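Local coordinates for CELL WALL surface anchor family protein (Streptococcus pneumoniae, PDB 2WW8) that serves as the adhesin of the pneumococcal pilus, probably attaching the bacterium to host cells through an integrin-like domain with bound metal ions, at residues 101-106 and 729-734; 535-540 and 576-581; 554-559 and 564-569. All coordinates share one frame; numbering follows the deposited sequence. Where two conformers were deposited one is given.

Contact 1: residues 101-106 and 729-734; sequences LTEAQP and ISKEKK
Glu103 and Lys731 reach for each other from opposite directions and meet in a salt bridge, with OE2 of Glu103 3.5 Å from NZ of Lys731. The ammonium lies equally far from the other carboxylate oxygen, Glu103 OE1, so it straddles the group at a rather long range. The methylene next to it comes slightly nearer, CE of Lys731 standing 3.4 Å from OE2 of Glu103. The same CE also lies 4.2 Å from CB of Pro106, a light apolar touch.

The glutamate reaches across because its CG is anti to the backbone N (chi1 -160°) and the chain runs on extended, whereas the lysine chain bends at chi2, chi3 and chi4, which brings its amine round to the carboxylate. Glu103 OE1 also accepts a hydrogen bond from the backbone N of Ser113, which helps to fix the carboxylate. Its OE2 lies close to the like-charged Glu54, and the nearby lysine probably eases that repulsion.

A classic beta bulge, in which Ala104 and Gln105 both face Val66, follows Glu103 and leads to Pro106. The contact lies where two sheets of a prealbumin-like domain end: strand 97-105 lies between 66-71 and 116-121, while strand 724-730, which ends just before Lys731, pairs with 48-55 and so appears to complete that domain from far along the sequence.

Contact 2: residues 535-540 and 576-581; sequences FTVGIG and LEQLNR
Val537 and Leu579 meet at about a right angle, methyl against methyl, with CG2 of Val537 3.7 Å from CD2 of Leu579. The valine points from its strand toward the helix, and the branch that makes the contact is the one anti to the carbonyl carbon. Leu579 leaves the helix at a slant, but its end swings closer, CG lying beside the backbone N (chi1 -69°) and CD2 reaching the valine.

The same CG2 of Val537 has a second neighbour in the preceding residue of the helix: CG of Gln578 lies 4.0 Å away, its aliphatic part passing obliquely by the valine before the chain bends at chi2. One valine methyl is thus shared by two consecutive helical residues.

Strand 533-539 belongs to the five-stranded parallel sheet of a fold resembling the inserted domain of integrins, and helix 575-583 packs on a face of that sheet. Strand 379-386, next to 533-539, extends the apolar surface, since Leu579 also touches Phe383 and Ile385. On the other side, Val569 of strand 566-569 touches both Val537 and Gln578. At the start of segment 535-540, Phe535 stacks on Tyr582, which also belongs to helix 575-583.

Contact 3: residues 554-559 and 564-569; sequences SFMQSI and ENYTNV
Strand 533-539, helix 549-558 and strand 566-569 form a beta-alpha-beta unit of the parallel sheet, and here the end of the helix packs on the second, parallel strand. Met556 and Tyr566 make the main contact. CB of the methionine sits over the middle of the tyrosine ring, 3.4 Å from the centroid and only 9° off the ring normal, a CH-pi contact. CG of Met556 continues across the ring toward its phenol end, 3.7 Å from CE1 of Tyr566. The chain then bends at chi2 (-56°) and leads SD away, to an oblique Met-aromatic position 5.3 Å from the centroid of the Tyr566 ring. The opposite face of the ring is approached by the backbone N of Asn568, offset toward the rim.

Gln557 crosses the tyrosine at about a right angle, CG coming 4.0 Å from CD2 of Tyr566. Its extended chain carries the amide on to a bridging water, which accepts from NE2 of Gln557 at 2.7 Å and donates to O of Tyr566 at 3.0 Å. Between these two segments the ring is met by van der Waals and CH-pi contacts, while the polar link between helix and strand passes through the water, beside the partly exposed Gln557.

In the fold
Contacts 2 and 3 are buried and neighbouring, their centres 10 Å apart, whereas contact 1 is a surface contact whose centre lies about 94 Å from that of contact 2, on the other side of the chain's centre. Strands 533-539 and 566-569, one from each of the two buried contacts, are adjacent in the same parallel sheet, and backbone pairing of Gly538 with Thr567 and Val569 joins them directly. Both contacts set a helix against this sheet, but contact 2 relies on aliphatic groups and contact 3 on an aromatic face plus a water bridge. Contact 1 instead depends on charge, between a strand of one sheet and the loop that follows a strand of another.

Contact 1: residues 101-106 and 729-734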
# COMPACT_ATOMS: atom_id res chain seq x y z
N LEU A 101 -45.14 28.31 1.93
CA LEU A 101 -44.31 29.51 2.02
C LEU A 101 -45.09 30.69 1.42
O LEU A 101 -45.57 30.64 0.28
CB LEU A 101 -43.02 29.34 1.22
CG LEU A 101 -41.68 30.08 1.41
CD1 LEU A 101 -41.28 30.73 0.08
CD2 LEU A 101 -41.57 31.11 2.54
N THR A 102 -45.19 31.75 2.22
CA THR A 102 -45.90 32.99 1.85
C THR A 102 -45.05 34.22 2.18
O THR A 102 -44.32 34.27 3.18
CB THR A 102 -47.25 33.17 2.60
OG1 THR A 102 -47.06 32.83 3.98
CG2 THR A 102 -48.37 32.30 2.00
N GLU A 103 -45.14 35.20 1.29
CA GLU A 103 -44.64 36.53 1.58
C GLU A 103 -45.63 37.26 2.52
O GLU A 103 -46.78 37.52 2.17
CB GLU A 103 -44.39 37.28 0.26
CG GLU A 103 -43.44 38.46 0.36
CD GLU A 103 -43.60 39.40 -0.82
OE1 GLU A 103 -44.74 39.47 -1.38
OE2 GLU A 103 -42.61 40.08 -1.18
N ALA A 104 -45.19 37.55 3.74
CA ALA A 104 -46.05 38.25 4.70
C ALA A 104 -46.03 39.75 4.38
O ALA A 104 -47.09 40.36 4.19
CB ALA A 104 -45.62 37.95 6.14
N GLN A 105 -44.85 40.35 4.32
CA GLN A 105 -44.70 41.70 3.78
C GLN A 105 -43.59 41.78 2.72
O GLN A 105 -42.55 41.14 2.88
CB GLN A 105 -44.56 42.74 4.90
CG GLN A 105 -43.20 42.85 5.56
CD GLN A 105 -43.14 44.01 6.54
OE1 GLN A 105 -44.10 44.29 7.26
NE2 GLN A 105 -41.99 44.69 6.59
N PRO A 106 -43.82 42.52 1.61
CA PRO A 106 -42.81 42.84 0.59
C PRO A 106 -41.91 44.01 1.00
O PRO A 106 -42.26 44.70 1.97
CB PRO A 106 -43.66 43.23 -0.62
CG PRO A 106 -44.91 43.78 -0.04
CD PRO A 106 -45.17 42.97 1.21
N ILE A 729 -37.13 35.97 -6.56
CA ILE A 729 -38.38 36.66 -6.90
C ILE A 729 -38.10 38.03 -7.50
O ILE A 729 -37.47 38.89 -6.88
CB ILE A 729 -39.36 36.75 -5.73
CG1 ILE A 729 -40.04 35.39 -5.56
CG2 ILE A 729 -40.43 37.79 -6.06
CD1 ILE A 729 -40.51 35.12 -4.15
N SER A 730 -38.55 38.16 -8.75
CA SER A 730 -38.64 39.46 -9.41
C SER A 730 -39.88 40.24 -8.96
O SER A 730 -41.02 39.88 -9.26
CB SER A 730 -38.62 39.28 -10.92
OG SER A 730 -37.29 38.99 -11.31
N LYS A 731 -39.66 41.33 -8.24
CA LYS A 731 -40.78 42.07 -7.67
C LYS A 731 -41.19 43.24 -8.59
O LYS A 731 -40.33 43.80 -9.30
CB LYS A 731 -40.39 42.49 -6.25
CG LYS A 731 -40.53 41.40 -5.18
CD LYS A 731 -41.56 41.77 -4.09
CE LYS A 731 -42.99 41.25 -4.30
NZ LYS A 731 -43.22 39.78 -4.57
N GLU A 732 -42.48 43.59 -8.62
CA GLU A 732 -42.96 44.76 -9.39
C GLU A 732 -43.06 46.00 -8.49
O GLU A 732 -43.75 45.97 -7.46
CB GLU A 732 -44.33 44.57 -10.09
CG GLU A 732 -44.66 43.18 -10.66
CD GLU A 732 -44.10 42.93 -12.07
OE1 GLU A 732 -44.39 43.73 -12.99
OE2 GLU A 732 -43.39 41.90 -12.27
N LYS A 733 -42.37 47.07 -8.87
CA LYS A 733 -42.58 48.36 -8.22
C LYS A 733 -44.09 48.64 -8.10
O LYS A 733 -44.84 48.49 -9.06
CB LYS A 733 -41.92 49.47 -9.04
CG LYS A 733 -41.47 50.67 -8.24
CD LYS A 733 -39.99 50.61 -7.92
CE LYS A 733 -39.41 52.01 -7.82
NZ LYS A 733 -37.94 51.95 -8.00
N LYS A 734 -44.54 49.01 -6.90
CA LYS A 734 -45.95 49.41 -6.75
C LYS A 734 -46.19 50.86 -7.11
O LYS A 734 -45.38 51.75 -6.86
CB LYS A 734 -46.57 49.03 -5.40
CG LYS A 734 -45.86 49.53 -4.14
CD LYS A 734 -46.67 50.60 -3.42
CE LYS A 734 -47.85 50.05 -2.64
NZ LYS A 734 -48.75 49.31 -3.56

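Contact 2: residues 535-540 and 576-581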
# COMPACT_ATOMS: atom_id res chain seq x y z
N PHE A 535 21.91 -33.78 4.00
CA PHE A 535 21.70 -33.57 2.55
C PHE A 535 22.92 -32.85 1.96
O PHE A 535 23.42 -31.91 2.56
CB PHE A 535 20.51 -32.62 2.37
CG PHE A 535 19.23 -33.17 2.92
CD1 PHE A 535 18.62 -34.26 2.32
CD2 PHE A 535 18.63 -32.58 4.04
CE1 PHE A 535 17.39 -34.80 2.79
CE2 PHE A 535 17.37 -33.12 4.53
CZ PHE A 535 16.79 -34.25 3.93
N THR A 536 23.41 -33.30 0.81
CA THR A 536 24.58 -32.75 0.16
C THR A 536 24.16 -32.37 -1.26
O THR A 536 23.65 -33.19 -2.07
CB THR A 536 25.73 -33.78 0.14
OG1 THR A 536 25.94 -34.23 1.49
CG2 THR A 536 27.07 -33.15 -0.35
N VAL A 537 24.34 -31.09 -1.55
CA VAL A 537 24.13 -30.59 -2.92
C VAL A 537 25.53 -30.24 -3.44
O VAL A 537 26.17 -29.30 -2.90
CB VAL A 537 23.18 -29.37 -2.92
CG1 VAL A 537 23.05 -28.70 -4.28
CG2 VAL A 537 21.75 -29.81 -2.49
N GLY A 538 26.03 -31.05 -4.38
CA GLY A 538 27.29 -30.78 -5.08
C GLY A 538 27.09 -29.86 -6.28
O GLY A 538 26.04 -29.84 -6.96
N ILE A 539 28.11 -29.02 -6.52
CA ILE A 539 28.06 -28.10 -7.66
C ILE A 539 29.17 -28.53 -8.65
O ILE A 539 30.34 -28.19 -8.46
CB ILE A 539 28.26 -26.66 -7.24
CG1 ILE A 539 27.12 -26.21 -6.32
CG2 ILE A 539 28.23 -25.77 -8.49
CD1 ILE A 539 27.61 -25.09 -5.40
N GLY A 540 28.79 -29.18 -9.75
CA GLY A 540 29.75 -29.48 -10.80
C GLY A 540 30.82 -30.43 -10.30
O GLY A 540 31.95 -30.40 -10.81
N LEU A 576 19.01 -23.88 -5.77
CA LEU A 576 17.86 -23.70 -4.90
C LEU A 576 16.81 -24.81 -5.11
O LEU A 576 16.29 -25.40 -4.14
CB LEU A 576 17.24 -22.30 -5.07
CG LEU A 576 16.05 -22.04 -4.14
CD1 LEU A 576 16.39 -22.38 -2.63
CD2 LEU A 576 15.48 -20.63 -4.36
N GLU A 577 16.54 -25.12 -6.38
CA GLU A 577 15.55 -26.13 -6.67
C GLU A 577 15.94 -27.42 -5.94
O GLU A 577 15.08 -28.11 -5.40
CB GLU A 577 15.47 -26.34 -8.18
CG GLU A 577 14.68 -27.56 -8.65
CD GLU A 577 14.94 -27.69 -10.17
OE1 GLU A 577 14.27 -26.95 -10.94
OE2 GLU A 577 15.87 -28.43 -10.59
N GLN A 578 17.22 -27.75 -5.92
CA GLN A 578 17.60 -29.02 -5.28
C GLN A 578 17.56 -29.01 -3.75
O GLN A 578 17.09 -29.98 -3.14
CB GLN A 578 18.94 -29.48 -5.84
CG GLN A 578 19.33 -30.86 -5.44
CD GLN A 578 18.28 -31.92 -5.75
OE1 GLN A 578 17.92 -32.69 -4.84
NE2 GLN A 578 17.74 -31.94 -6.96
N LEU A 579 17.99 -27.90 -3.16
CA LEU A 579 17.85 -27.68 -1.73
C LEU A 579 16.36 -27.72 -1.39
O LEU A 579 15.97 -28.34 -0.38
CB LEU A 579 18.40 -26.32 -1.30
CG LEU A 579 19.92 -26.17 -1.39
CD1 LEU A 579 20.32 -24.70 -1.22
CD2 LEU A 579 20.66 -27.00 -0.33
N ASN A 580 15.56 -27.03 -2.18
CA ASN A 580 14.13 -27.10 -1.97
C ASN A 580 13.51 -28.52 -2.03
O ASN A 580 12.63 -28.86 -1.23
CB ASN A 580 13.43 -26.14 -2.94
CG ASN A 580 12.09 -25.67 -2.41
OD1 ASN A 580 11.86 -25.60 -1.20
ND2 ASN A 580 11.18 -25.46 -3.30
N ARG A 581 13.91 -29.33 -3.00
CA ARG A 581 13.51 -30.72 -3.12
C ARG A 581 13.86 -31.50 -1.84
O ARG A 581 13.03 -32.24 -1.31
CB ARG A 581 14.24 -31.35 -4.34
CG ARG A 581 13.63 -32.69 -4.76
CD ARG A 581 14.26 -33.26 -6.03
NE ARG A 581 15.65 -33.72 -5.83
CZ ARG A 581 16.04 -34.88 -5.29
NH1 ARG A 581 15.16 -35.78 -4.88
NH2 ARG A 581 17.31 -35.20 -5.20

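Contact 3: residues 554-559 and 564-569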
# COMPACT_ATOMS: atom_id res chain seq x y z
N SER A 554 30.67 -41.46 -5.08
CA SER A 554 30.66 -42.39 -3.95
C SER A 554 31.01 -41.69 -2.64
O SER A 554 30.35 -41.91 -1.63
CB SER A 554 31.64 -43.53 -4.16
OG SER A 554 31.35 -44.11 -5.41
N PHE A 555 32.03 -40.83 -2.65
CA PHE A 555 32.46 -40.14 -1.45
C PHE A 555 31.35 -39.22 -0.91
O PHE A 555 31.14 -39.17 0.30
CB PHE A 555 33.71 -39.26 -1.69
CG PHE A 555 33.95 -38.35 -0.56
CD1 PHE A 555 34.59 -38.83 0.61
CD2 PHE A 555 33.47 -37.04 -0.61
CE1 PHE A 555 34.70 -37.99 1.70
CE2 PHE A 555 33.61 -36.20 0.47
CZ PHE A 555 34.24 -36.67 1.64
N MET A 556 30.73 -38.41 -1.77
CA MET A 556 29.70 -37.44 -1.34
C MET A 556 28.45 -38.16 -0.81
O MET A 556 27.80 -37.70 0.14
CB MET A 556 29.33 -36.56 -2.55
CG MET A 556 30.38 -35.49 -2.91
SD MET A 556 30.77 -34.39 -1.53
CE MET A 556 32.31 -33.68 -2.14
N GLN A 557 28.09 -39.26 -1.45
CA GLN A 557 27.03 -40.12 -0.90
C GLN A 557 27.35 -40.61 0.53
O GLN A 557 26.44 -40.66 1.37
CB GLN A 557 26.82 -41.31 -1.82
CG GLN A 557 26.05 -40.93 -3.11
CD GLN A 557 26.06 -42.04 -4.16
OE1 GLN A 557 26.81 -42.99 -4.04
NE2 GLN A 557 25.26 -41.89 -5.22
N SER A 558 28.63 -40.94 0.80
CA SER A 558 29.03 -41.54 2.08
C SER A 558 29.10 -40.45 3.13
O SER A 558 29.16 -40.78 4.31
CB SER A 558 30.43 -42.17 2.00
OG SER A 558 31.42 -41.13 2.03
N ILE A 559 29.11 -39.17 2.77
CA ILE A 559 28.96 -38.16 3.83
C ILE A 559 27.60 -37.52 3.81
O ILE A 559 27.44 -36.37 4.22
CB ILE A 559 30.08 -37.11 3.80
CG1 ILE A 559 30.10 -36.34 2.46
CG2 ILE A 559 31.47 -37.78 4.08
CD1 ILE A 559 30.66 -34.95 2.56
N GLU A 564 20.76 -41.34 -1.84
CA GLU A 564 19.77 -40.46 -2.47
C GLU A 564 19.84 -39.04 -1.93
O GLU A 564 19.25 -38.11 -2.53
CB GLU A 564 18.36 -40.98 -2.11
CG GLU A 564 18.19 -42.39 -2.66
CD GLU A 564 18.74 -43.54 -1.79
OE1 GLU A 564 19.30 -43.31 -0.70
OE2 GLU A 564 18.63 -44.72 -2.22
N ASN A 565 20.51 -38.87 -0.81
CA ASN A 565 20.59 -37.54 -0.14
C ASN A 565 21.76 -36.68 -0.64
O ASN A 565 21.94 -35.53 -0.21
CB ASN A 565 20.68 -37.68 1.38
CG ASN A 565 19.32 -37.80 2.03
OD1 ASN A 565 18.28 -37.89 1.36
ND2 ASN A 565 19.33 -37.80 3.35
N TYR A 566 22.52 -37.20 -1.61
CA TYR A 566 23.45 -36.39 -2.41
C TYR A 566 22.93 -36.20 -3.84
O TYR A 566 22.56 -37.17 -4.50
CB TYR A 566 24.78 -37.13 -2.54
CG TYR A 566 25.73 -36.51 -3.57
CD1 TYR A 566 26.17 -35.18 -3.43
CD2 TYR A 566 26.16 -37.24 -4.68
CE1 TYR A 566 27.05 -34.62 -4.32
CE2 TYR A 566 27.07 -36.68 -5.62
CZ TYR A 566 27.46 -35.37 -5.44
OH TYR A 566 28.36 -34.75 -6.29
N THR A 567 22.92 -34.97 -4.34
CA THR A 567 22.71 -34.70 -5.76
C THR A 567 23.78 -33.74 -6.25
O THR A 567 24.06 -32.73 -5.57
CB THR A 567 21.33 -34.07 -6.03
OG1 THR A 567 20.34 -34.99 -5.55
CG2 THR A 567 21.08 -33.87 -7.52
N ASN A 568 24.31 -34.06 -7.42
CA ASN A 568 25.24 -33.18 -8.12
C ASN A 568 24.48 -32.28 -9.07
O ASN A 568 23.81 -32.76 -9.95
CB ASN A 568 26.32 -33.96 -8.87
CG ASN A 568 27.46 -33.05 -9.35
OD1 ASN A 568 27.92 -32.22 -8.60
ND2 ASN A 568 27.88 -33.20 -10.61
N VAL A 569 24.52 -30.95 -8.89
CA VAL A 569 23.88 -30.02 -9.81
C VAL A 569 24.87 -29.54 -10.86
O VAL A 569 25.98 -29.10 -10.55
CB VAL A 569 23.34 -28.85 -8.93
CG1 VAL A 569 22.83 -27.75 -9.72
CG2 VAL A 569 22.27 -29.38 -7.95
O HOH W 1 23.41 -39.90 -5.26